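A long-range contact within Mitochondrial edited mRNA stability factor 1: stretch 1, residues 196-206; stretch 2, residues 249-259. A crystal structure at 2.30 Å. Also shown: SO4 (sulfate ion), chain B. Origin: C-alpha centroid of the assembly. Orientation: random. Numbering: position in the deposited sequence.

Stretch 1, residues 196-206: QDPVYVRLGIF
Stretch 2, residues 249-259: RYKEAAIRTLW

The one hydrogen bond joining the two stretches runs from a side chain to the backbone: Tyr250 OH donates to Asp197 O at 2.8 Å. The hydroxyl sits too close to a neighbouring atom in the model, so its position is less certain than the distance suggests. Tyr250 (chi1 -64°, m; chi2 148°) has a sideways CA-to-CB bond, yet its end comes nearer to the loop, and Val199 CG2 (chi1 m) lies 3.5 Å from Tyr250 CE2, oblique to the ring.

Beyond this loop, residues 200-206 form a strand, with phi from -138° to -73° and psi from 93° to 155°. Residues 250-259 form a helix, phi and psi mostly near -60° and -45°, except Thr257 at -80°/-22°, with Arg249 at the N-cap. Its i to i-4 ladder includes Ala254 N to Tyr250 O at 2.9 Å and Leu258 N to Ala254 O at 2.9 Å. The axes approach to 7.5 Å and cross at -65°; the register is set by Leu203 CA and Ala254 CA, 5.4 Å apart.

Strand alternation directs Val201, Leu203 and Ile205 toward the helix, whereas Arg202 points away. The small Ala254 side chain accompanies the close backbone approach: Val201 CB lies 4.3 Å and Leu203 CG 4.0 Å from Ala254 CB. Val201 (m) also places CG2 3.7 Å from Thr257 OG1, a hydroxyl (chi1 p) that donates to Ala253 O at 2.8 Å. Leu203, with chi1 off-well at -148° and chi2 t, brings CD1 to 3.8 Å from Leu258 CD2. Ile205 (m, m) extends the apolar row, its CG1 3.6 Å from CD1 of Leu258 (t, p). In all, 475 Å² is buried.

Arg202 (m, m, t) instead donates NH1 to Val201 O at 2.9 Å, and its NE makes a weak hydrogen bond to sulfate O1 at 3.1 Å.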

ATOM      1  N   GLN A 196      -7.935 -15.068  -0.297  1.00 45.89           N
ATOM      2  CA  GLN A 196      -7.017 -14.418  -1.205  1.00 39.37           C
ATOM      3  C   GLN A 196      -5.870 -13.923  -0.336  1.00 49.45           C
ATOM      4  O   GLN A 196      -5.873 -14.084   0.888  1.00 58.90           O
ATOM      5  CB  GLN A 196      -7.696 -13.252  -1.936  1.00 42.65           C
ATOM      6  CG  GLN A 196      -8.858 -13.652  -2.845  1.00 50.35           C
ATOM      7  CD  GLN A 196      -9.701 -12.452  -3.323  1.00 84.11           C
ATOM      8  OE1 GLN A 196      -9.226 -11.311  -3.379  1.00 54.93           O
ATOM      9  NE2 GLN A 196     -10.959 -12.717  -3.663  1.00 50.12           N
ATOM     10  N   ASP A 197      -4.879 -13.332  -0.969  1.00 38.37           N
ATOM     11  CA  ASP A 197      -3.753 -12.761  -0.251  1.00 38.58           C
ATOM     12  C   ASP A 197      -3.585 -11.337  -0.789  1.00 31.24           C
ATOM     13  O   ASP A 197      -2.693 -11.079  -1.596  1.00 34.19           O
ATOM     14  CB  ASP A 197      -2.515 -13.629  -0.527  1.00 43.73           C
ATOM     15  CG  ASP A 197      -1.250 -13.127   0.164  1.00 80.48           C
ATOM     16  OD1 ASP A 197      -1.311 -12.795   1.367  1.00 90.58           O
ATOM     17  OD2 ASP A 197      -0.184 -13.088  -0.503  1.00 63.57           O
ATOM     18  N   PRO A 198      -4.480 -10.415  -0.386  1.00 35.80           N
ATOM     19  CA  PRO A 198      -4.379  -9.041  -0.895  1.00 34.47           C
ATOM     20  C   PRO A 198      -3.039  -8.466  -0.490  1.00 34.35           C
ATOM     21  O   PRO A 198      -2.624  -8.638   0.656  1.00 30.37           O
ATOM     22  CB  PRO A 198      -5.506  -8.293  -0.158  1.00 34.66           C
ATOM     23  CG  PRO A 198      -6.422  -9.355   0.340  1.00 45.73           C
ATOM     24  CD  PRO A 198      -5.548 -10.550   0.616  1.00 44.05           C
ATOM     25  N   VAL A 199      -2.360  -7.811  -1.422  1.00 20.33           N
ATOM     26  CA  VAL A 199      -1.031  -7.279  -1.154  1.00 24.32           C
ATOM     27  C   VAL A 199      -0.841  -5.964  -1.890  1.00 22.47           C
ATOM     28  O   VAL A 199      -1.625  -5.616  -2.763  1.00 25.67           O
ATOM     29  CB  VAL A 199       0.063  -8.258  -1.649  1.00 25.64           C
ATOM     30  CG1 VAL A 199       0.023  -9.575  -0.859  1.00 19.59           C
ATOM     31  CG2 VAL A 199      -0.111  -8.515  -3.148  1.00 19.52           C
ATOM     32  N   TYR A 200       0.200  -5.235  -1.517  1.00 26.54           N
ATOM     33  CA  TYR A 200       0.700  -4.151  -2.343  1.00 18.97           C
ATOM     34  C   TYR A 200       1.489  -4.779  -3.488  1.00 24.23           C
ATOM     35  O   TYR A 200       2.060  -5.864  -3.345  1.00 28.03           O
ATOM     36  CB  TYR A 200       1.632  -3.255  -1.526  1.00 18.91           C
ATOM     37  CG  TYR A 200       0.934  -2.278  -0.593  1.00 22.69           C
ATOM     38  CD1 TYR A 200       1.663  -1.528   0.327  1.00 32.19           C
ATOM     39  CD2 TYR A 200      -0.440  -2.077  -0.658  1.00 33.29           C
ATOM     40  CE1 TYR A 200       1.045  -0.613   1.169  1.00 25.47           C
ATOM     41  CE2 TYR A 200      -1.078  -1.163   0.181  1.00 30.24           C
ATOM     42  CZ  TYR A 200      -0.329  -0.432   1.089  1.00 26.94           C
ATOM     43  OH  TYR A 200      -0.942   0.466   1.931  1.00 28.29           O
ATOM     44  N   VAL A 201       1.519  -4.103  -4.626  1.00 25.65           N
ATOM     45  CA  VAL A 201       2.319  -4.558  -5.750  1.00 20.10           C
ATOM     46  C   VAL A 201       3.197  -3.428  -6.243  1.00 28.20           C
ATOM     47  O   VAL A 201       2.810  -2.255  -6.189  1.00 24.52           O
ATOM     48  CB  VAL A 201       1.446  -5.075  -6.933  1.00 25.65           C
ATOM     49  CG1 VAL A 201       0.715  -6.333  -6.522  1.00 16.11           C
ATOM     50  CG2 VAL A 201       0.463  -3.977  -7.437  1.00 15.83           C
ATOM     51  N   ARG A 202       4.388  -3.786  -6.706  1.00 20.04           N
ATOM     52  CA  ARG A 202       5.292  -2.821  -7.301  1.00 19.07           C
ATOM     53  C   ARG A 202       5.767  -3.423  -8.619  1.00 28.06           C
ATOM     54  O   ARG A 202       6.252  -4.549  -8.658  1.00 26.64           O
ATOM     55  CB  ARG A 202       6.471  -2.523  -6.370  1.00 19.56           C
ATOM     56  CG  ARG A 202       6.105  -1.820  -5.067  1.00 21.59           C
ATOM     57  CD  ARG A 202       5.504  -0.419  -5.317  1.00 18.00           C
ATOM     58  NE  ARG A 202       5.207   0.253  -4.049  1.00 23.05           N
ATOM     59  CZ  ARG A 202       4.024   0.222  -3.436  1.00 33.61           C
ATOM     60  NH1 ARG A 202       3.004  -0.450  -3.961  1.00 22.48           N
ATOM     61  NH2 ARG A 202       3.855   0.866  -2.291  1.00 27.57           N
ATOM     62  N   LEU A 203       5.574  -2.694  -9.708  1.00 24.84           N
ATOM     63  CA  LEU A 203       6.058  -3.138 -11.002  1.00 26.21           C
ATOM     64  C   LEU A 203       7.273  -2.293 -11.324  1.00 31.01           C
ATOM     65  O   LEU A 203       7.147  -1.156 -11.772  1.00 30.64           O
ATOM     66  CB  LEU A 203       4.981  -3.000 -12.094  1.00 23.61           C
ATOM     67  CG  LEU A 203       5.052  -4.050 -13.214  1.00 34.53           C
ATOM     68  CD1 LEU A 203       3.944  -3.866 -14.264  1.00 22.11           C
ATOM     69  CD2 LEU A 203       6.422  -4.048 -13.877  1.00 25.37           C
ATOM     70  N   GLY A 204       8.450  -2.851 -11.066  1.00 28.81           N
ATOM     71  CA  GLY A 204       9.700  -2.176 -11.343  1.00 29.62           C
ATOM     72  C   GLY A 204      10.004  -2.106 -12.833  1.00 27.84           C
ATOM     73  O   GLY A 204      10.592  -3.022 -13.422  1.00 28.31           O
ATOM     74  N   ILE A 205       9.587  -1.004 -13.442  1.00 30.76           N
ATOM     75  CA  ILE A 205       9.947  -0.691 -14.810  1.00 23.12           C
ATOM     76  C   ILE A 205      11.393  -0.224 -14.830  1.00 31.79           C
ATOM     77  O   ILE A 205      11.783   0.617 -14.016  1.00 24.02           O
ATOM     78  CB  ILE A 205       9.031   0.422 -15.352  1.00 40.33           C
ATOM     79  CG1 ILE A 205       7.626  -0.130 -15.576  1.00 36.75           C
ATOM     80  CG2 ILE A 205       9.559   0.961 -16.651  1.00 31.09           C
ATOM     81  CD1 ILE A 205       7.541  -1.102 -16.738  1.00 23.33           C
ATOM     82  N   PHE A 206      12.196  -0.787 -15.729  1.00 20.83           N
ATOM     83  CA  PHE A 206      13.604  -0.401 -15.814  1.00 28.76           C
ATOM     84  C   PHE A 206      14.056  -0.245 -17.263  1.00 29.43           C
ATOM     85  O   PHE A 206      13.473  -0.819 -18.182  1.00 32.14           O
ATOM     86  CB  PHE A 206      14.517  -1.392 -15.060  1.00 23.06           C
ATOM     87  CG  PHE A 206      14.681  -2.739 -15.752  1.00 28.72           C
ATOM     88  CD1 PHE A 206      13.820  -3.799 -15.468  1.00 26.81           C
ATOM     89  CD2 PHE A 206      15.696  -2.943 -16.681  1.00 26.77           C
ATOM     90  CE1 PHE A 206      13.968  -5.040 -16.101  1.00 31.27           C
ATOM     91  CE2 PHE A 206      15.855  -4.181 -17.316  1.00 31.60           C
ATOM     92  CZ  PHE A 206      14.986  -5.226 -17.031  1.00 33.67           C
ATOM     93  N   ARG A 249      -5.778 -10.761  -9.690  1.00 30.00           N
ATOM     94  CA  ARG A 249      -4.497 -11.467  -9.644  1.00 35.19           C
ATOM     95  C   ARG A 249      -3.340 -10.471  -9.504  1.00 32.88           C
ATOM     96  O   ARG A 249      -3.468  -9.307  -9.881  1.00 31.03           O
ATOM     97  CB  ARG A 249      -4.317 -12.325 -10.898  1.00 31.30           C
ATOM     98  CG  ARG A 249      -5.235 -13.543 -10.962  1.00 44.87           C
ATOM     99  CD  ARG A 249      -5.050 -14.351 -12.252  1.00 47.73           C
ATOM    100  NE  ARG A 249      -3.644 -14.637 -12.525  1.00105.87           N
ATOM    101  CZ  ARG A 249      -2.939 -15.600 -11.935  1.00113.07           C
ATOM    102  NH1 ARG A 249      -3.505 -16.381 -11.022  1.00 87.23           N
ATOM    103  NH2 ARG A 249      -1.662 -15.778 -12.254  1.00104.60           N
ATOM    104  N   TYR A 250      -2.217 -10.938  -8.966  1.00 27.12           N
ATOM    105  CA  TYR A 250      -1.053 -10.087  -8.675  1.00 23.46           C
ATOM    106  C   TYR A 250      -0.508  -9.326  -9.880  1.00 25.64           C
ATOM    107  O   TYR A 250      -0.357  -8.100  -9.842  1.00 26.42           O
ATOM    108  CB  TYR A 250       0.073 -10.919  -8.061  1.00 30.58           C
ATOM    109  CG  TYR A 250      -0.280 -11.516  -6.727  1.00 42.00           C
ATOM    110  CD1 TYR A 250       0.239 -12.739  -6.326  1.00 45.85           C
ATOM    111  CD2 TYR A 250      -1.139 -10.856  -5.867  1.00 36.71           C
ATOM    112  CE1 TYR A 250      -0.090 -13.282  -5.095  1.00 65.91           C
ATOM    113  CE2 TYR A 250      -1.471 -11.388  -4.648  1.00 36.09           C
ATOM    114  CZ  TYR A 250      -0.949 -12.592  -4.260  1.00 40.86           C
ATOM    115  OH  TYR A 250      -1.297 -13.097  -3.036  1.00 57.57           O
ATOM    116  N   LYS A 251      -0.202 -10.053 -10.946  1.00 25.34           N
ATOM    117  CA  LYS A 251       0.383  -9.423 -12.125  1.00 29.07           C
ATOM    118  C   LYS A 251      -0.598  -8.443 -12.769  1.00 34.45           C
ATOM    119  O   LYS A 251      -0.229  -7.335 -13.162  1.00 32.08           O
ATOM    120  CB  LYS A 251       0.836 -10.477 -13.135  1.00 22.37           C
ATOM    121  CG  LYS A 251       1.657  -9.891 -14.274  1.00 39.07           C
ATOM    122  CD  LYS A 251       1.910 -10.918 -15.367  1.00 34.06           C
ATOM    123  CE  LYS A 251       3.070 -11.828 -15.016  1.00 32.85           C
ATOM    124  NZ  LYS A 251       3.468 -12.628 -16.215  1.00 39.30           N
ATOM    125  N   GLU A 252      -1.854  -8.862 -12.861  1.00 30.12           N
ATOM    126  CA  GLU A 252      -2.925  -8.013 -13.373  1.00 29.78           C
ATOM    127  C   GLU A 252      -2.945  -6.684 -12.606  1.00 26.42           C
ATOM    128  O   GLU A 252      -3.061  -5.613 -13.199  1.00 25.43           O
ATOM    129  CB  GLU A 252      -4.259  -8.754 -13.215  1.00 28.94           C
ATOM    130  CG  GLU A 252      -5.486  -8.045 -13.734  1.00 65.88           C
ATOM    131  CD  GLU A 252      -6.775  -8.827 -13.449  1.00 95.86           C
ATOM    132  OE1 GLU A 252      -6.710  -9.925 -12.829  1.00 47.11           O
ATOM    133  OE2 GLU A 252      -7.857  -8.334 -13.843  1.00 68.50           O
ATOM    134  N   ALA A 253      -2.828  -6.757 -11.284  1.00 24.07           N
ATOM    135  CA  ALA A 253      -2.824  -5.554 -10.455  1.00 21.55           C
ATOM    136  C   ALA A 253      -1.567  -4.713 -10.707  1.00 29.02           C
ATOM    137  O   ALA A 253      -1.639  -3.484 -10.792  1.00 24.91           O
ATOM    138  CB  ALA A 253      -2.945  -5.921  -8.977  1.00 17.78           C
ATOM    139  N   ALA A 254      -0.413  -5.373 -10.832  1.00 23.49           N
ATOM    140  CA  ALA A 254       0.829  -4.651 -11.122  1.00 31.81           C
ATOM    141  C   ALA A 254       0.708  -3.887 -12.440  1.00 26.48           C
ATOM    142  O   ALA A 254       1.084  -2.724 -12.535  1.00 27.30           O
ATOM    143  CB  ALA A 254       2.021  -5.607 -11.171  1.00 18.34           C
ATOM    144  N   ILE A 255       0.180  -4.557 -13.456  1.00 27.60           N
ATOM    145  CA  ILE A 255       0.070  -3.954 -14.777  1.00 27.26           C
ATOM    146  C   ILE A 255      -0.931  -2.797 -14.786  1.00 30.81           C
ATOM    147  O   ILE A 255      -0.657  -1.738 -15.349  1.00 29.12           O
ATOM    148  CB  ILE A 255      -0.290  -5.011 -15.846  1.00 35.66           C
ATOM    149  CG1 ILE A 255       0.868  -6.008 -16.007  1.00 32.64           C
ATOM    150  CG2 ILE A 255      -0.623  -4.345 -17.181  1.00 25.57           C
ATOM    151  CD1 ILE A 255       0.540  -7.205 -16.891  1.00 32.21           C
ATOM    152  N   ARG A 256      -2.079  -2.997 -14.145  1.00 27.74           N
ATOM    153  CA  ARG A 256      -3.113  -1.968 -14.082  1.00 23.34           C
ATOM    154  C   ARG A 256      -2.611  -0.729 -13.343  1.00 37.81           C
ATOM    155  O   ARG A 256      -2.793   0.398 -13.800  1.00 25.77           O
ATOM    156  CB  ARG A 256      -4.369  -2.508 -13.382  1.00 26.04           C
ATOM    157  CG  ARG A 256      -5.445  -1.437 -13.096  1.00 27.21           C
ATOM    158  CD  ARG A 256      -6.652  -2.014 -12.322  1.00 26.40           C
ATOM    159  NE  ARG A 256      -6.252  -2.627 -11.052  1.00 27.25           N
ATOM    160  CZ  ARG A 256      -6.052  -1.954  -9.921  1.00 34.37           C
ATOM    161  NH1 ARG A 256      -6.222  -0.635  -9.875  1.00 23.52           N
ATOM    162  NH2 ARG A 256      -5.682  -2.597  -8.826  1.00 22.69           N
ATOM    163  N   THR A 257      -1.973  -0.939 -12.197  1.00 25.73           N
ATOM    164  CA  THR A 257      -1.581   0.189 -11.361  1.00 22.23           C
ATOM    165  C   THR A 257      -0.313   0.874 -11.853  1.00 23.43           C
ATOM    166  O   THR A 257      -0.083   2.031 -11.533  1.00 27.74           O
ATOM    167  CB  THR A 257      -1.479  -0.194  -9.860  1.00 22.19           C
ATOM    168  OG1 THR A 257      -0.504  -1.225  -9.679  1.00 23.41           O
ATOM    169  CG2 THR A 257      -2.839  -0.687  -9.354  1.00 24.89           C
ATOM    170  N   LEU A 258       0.510   0.163 -12.626  1.00 24.93           N
ATOM    171  CA  LEU A 258       1.598   0.822 -13.349  1.00 23.84           C
ATOM    172  C   LEU A 258       0.995   1.878 -14.272  1.00 29.79           C
ATOM    173  O   LEU A 258       1.447   3.025 -14.305  1.00 28.20           O
ATOM    174  CB  LEU A 258       2.400  -0.169 -14.195  1.00 22.45           C
ATOM    175  CG  LEU A 258       3.301   0.486 -15.254  1.00 27.78           C
ATOM    176  CD1 LEU A 258       4.420   1.311 -14.597  1.00 24.69           C
ATOM    177  CD2 LEU A 258       3.900  -0.561 -16.174  1.00 25.16           C
ATOM    178  N   TRP A 259      -0.031   1.486 -15.027  1.00 25.26           N
ATOM    179  CA  TRP A 259      -0.693   2.433 -15.924  1.00 29.91           C
ATOM    180  C   TRP A 259      -1.277   3.630 -15.161  1.00 29.07           C
ATOM    181  O   TRP A 259      -1.112   4.777 -15.575  1.00 30.20           O
ATOM    182  CB  TRP A 259      -1.785   1.760 -16.765  1.00 27.91           C
ATOM    183  CG  TRP A 259      -2.412   2.739 -17.697  1.00 34.10           C
ATOM    184  CD1 TRP A 259      -1.952   3.100 -18.932  1.00 31.98           C
ATOM    185  CD2 TRP A 259      -3.582   3.537 -17.453  1.00 23.25           C
ATOM    186  NE1 TRP A 259      -2.776   4.058 -19.478  1.00 34.56           N
ATOM    187  CE2 TRP A 259      -3.782   4.344 -18.593  1.00 29.69           C
ATOM    188  CE3 TRP A 259      -4.484   3.638 -16.386  1.00 35.41           C
ATOM    189  CZ2 TRP A 259      -4.853   5.241 -18.702  1.00 30.49           C
ATOM    190  CZ3 TRP A 259      -5.551   4.528 -16.496  1.00 28.51           C
ATOM    191  CH2 TRP A 259      -5.723   5.317 -17.645  1.00 36.29           C
TER
HETATM  192  S   SO4 B 401       8.953   0.437  -3.097  1.00 54.24           S
HETATM  193  O1  SO4 B 401       8.239   1.089  -4.185  1.00 45.71           O
HETATM  194  O2  SO4 B 401       8.009   0.271  -1.994  1.00 82.66           O
HETATM  195  O3  SO4 B 401       9.495  -0.858  -3.494  1.00 52.35           O
HETATM  196  O4  SO4 B 401      10.075   1.275  -2.681  1.00 77.35           O